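Local coordinates for catalase (Bacillus pumilus, PDB 4QOL), which breaks down hydrogen peroxide to water and oxygen at a heme group and also shows peroxidase-like reactivity toward phenolic substrates, at the interface of chains A and B. Numbering follows the deposited sequence. Chains: chain A/B, Catalase.

The interface of chains A and B. Residues chain A 345, 350-351, 370-372; chain B 45, 48.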
loop_
_atom_site.group_PDB
_atom_site.type_symbol
_atom_site.label_atom_id
_atom_site.label_comp_id
_atom_site.label_asym_id
_atom_site.label_seq_id
_atom_site.Cartn_x
_atom_site.Cartn_y
_atom_site.Cartn_z
ATOM N N ARG A 345 5.653 -2.314 -9.650
ATOM C CA ARG A 345 5.952 -1.757 -8.335
ATOM C C ARG A 345 4.702 -1.525 -7.482
ATOM O O ARG A 345 4.733 -1.777 -6.299
ATOM C CB ARG A 345 6.908 -0.538 -8.442
ATOM C CG ARG A 345 8.258 -0.863 -9.031
ATOM C CD ARG A 345 9.008 0.369 -9.547
ATOM N NE ARG A 345 10.150 -0.051 -10.330
ATOM C CZ ARG A 345 10.475 0.357 -11.549
ATOM N NH1 ARG A 345 9.826 1.348 -12.146
ATOM N NH2 ARG A 345 11.542 -0.191 -12.156
ATOM N N ALA A 350 7.556 -2.830 -4.254
ATOM C CA ALA A 350 8.925 -2.378 -4.650
ATOM C C ALA A 350 9.882 -3.527 -4.917
ATOM O O ALA A 350 10.771 -3.441 -5.819
ATOM C CB ALA A 350 9.487 -1.423 -3.593
ATOM N N ASN A 351 9.823 -4.565 -4.093
ATOM C CA ASN A 351 10.685 -5.744 -4.172
ATOM C C ASN A 351 10.088 -6.896 -4.946
ATOM O O ASN A 351 10.443 -8.071 -4.736
ATOM C CB ASN A 351 11.164 -6.164 -2.765
ATOM C CG ASN A 351 12.115 -5.186 -2.193
ATOM O OD1 ASN A 351 13.051 -4.774 -2.871
ATOM N ND2 ASN A 351 11.850 -4.723 -0.977
ATOM N N ASP A 370 16.415 -2.054 0.916
ATOM C CA ASP A 370 15.231 -1.759 1.725
ATOM C C ASP A 370 13.933 -1.892 0.877
ATOM O O ASP A 370 13.850 -2.735 -0.052
ATOM C CB ASP A 370 15.290 -0.330 2.352
ATOM C CG ASP A 370 16.499 -0.109 3.288
ATOM O OD1 ASP A 370 17.237 -1.082 3.506
ATOM O OD2 ASP A 370 16.656 1.042 3.798
ATOM N N GLY A 371 12.894 -1.152 1.262
ATOM C CA GLY A 371 11.617 -1.342 0.582
ATOM C C GLY A 371 10.718 -2.312 1.325
ATOM O O GLY A 371 11.185 -3.188 2.036
ATOM N N PHE A 372 9.406 -2.181 1.110
ATOM C CA PHE A 372 8.433 -3.114 1.743
ATOM C C PHE A 372 8.833 -4.554 1.548
ATOM O O PHE A 372 9.280 -4.976 0.468
ATOM C CB PHE A 372 7.002 -2.942 1.257
ATOM C CG PHE A 372 6.240 -1.875 1.963
ATOM C CD1 PHE A 372 5.840 -1.997 3.291
ATOM C CD2 PHE A 372 5.860 -0.739 1.273
ATOM C CE1 PHE A 372 5.111 -0.976 3.875
ATOM C CE2 PHE A 372 5.150 0.254 1.879
ATOM C CZ PHE A 372 4.821 0.150 3.172
ATOM N N HIS B 45 13.618 2.120 -7.293
ATOM C CA HIS B 45 13.763 1.423 -5.998
ATOM C C HIS B 45 14.191 2.384 -4.916
ATOM O O HIS B 45 13.681 2.297 -3.806
ATOM C CB HIS B 45 14.732 0.223 -6.108
ATOM C CG HIS B 45 14.586 -0.764 -5.028
ATOM N ND1 HIS B 45 15.173 -0.594 -3.791
ATOM C CD2 HIS B 45 13.754 -1.837 -4.918
ATOM C CE1 HIS B 45 14.718 -1.544 -2.972
ATOM N NE2 HIS B 45 13.927 -2.354 -3.655
ATOM N N ARG B 48 11.351 4.121 -3.340
ATOM C CA ARG B 48 10.476 3.269 -2.569
ATOM C C ARG B 48 11.164 2.633 -1.345
ATOM O O ARG B 48 10.608 1.668 -0.770
ATOM C CB ARG B 48 9.920 2.177 -3.465
ATOM C CG ARG B 48 8.847 2.685 -4.416
ATOM C CD ARG B 48 8.507 1.723 -5.511
ATOM N NE ARG B 48 7.507 2.387 -6.367
ATOM C CZ ARG B 48 7.793 3.355 -7.221
ATOM N NH1 ARG B 48 9.055 3.622 -7.501
ATOM N NH2 ARG B 48 6.812 4.047 -7.831
HETATM O O HOH W 1 8.426 0.084 -0.464
#
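B:His45 meets A:Asn351 through a hydrogen bond in which the imidazole NE2 donates to the amide oxygen OD1 at 2.7 Å. With 170° at the hydrogen the bond is nearly straight, and OD1 lies close to the ring plane; seen from the amide, however, NE2 stands above the carbonyl plane and not on a lone pair. The ring and amide planes are turned 42° against each other. The imidazole presents its edge: CE1 lies 3.3 Å from the backbone O of A:Asp370, while CD2 faces the carbonyl O of A:Ala350. A chi1 of -161° places CG of B:His45 opposite the backbone N and swings the NE2 edge toward chain A.

Alongside, B:Arg48 contributes the aliphatic part of its side chain. Its CB packs on the methyl CB of A:Ala350 at 3.6 Å, and the extended chain continues to A:Arg345, which it crosses at about a right angle. There CD of A:Arg345 sits over one guanidinium face of B:Arg48, toward the rim, 4.0 Å from CZ. The contact is carbon against a flat guanidinium; the charged atoms, which would be of like sign, are not in contact, with A:Arg345 NE 4.8 Å from B:Arg48 NH1. Water 1 adds a polar link, joining the backbone N of A:Phe372 to the backbone O of B:Arg48.

In the second shell, ND2 of A:Asn351 donates to the backbone O of A:Asp370 and to that of A:Phe372, each at 3.0 Å. Both acceptors lie near the amide plane, fixing its rotation and turning OD1 toward the histidine. Were A:Asn351 replaced by an alanine, B:His45 NE2 would probably lose this acceptor and the 370-372 loop its two amide bonds.

A:Arg345 belongs to helix 331-348, with A:Ala350 and A:Asn351 just beyond its end; B:His45 lies near the end of helix 37-46 and B:Arg48 in the following loop. This small patch, repeated by two-fold symmetry, presumably helps hold two subunits together in the homotetramer typical of catalases.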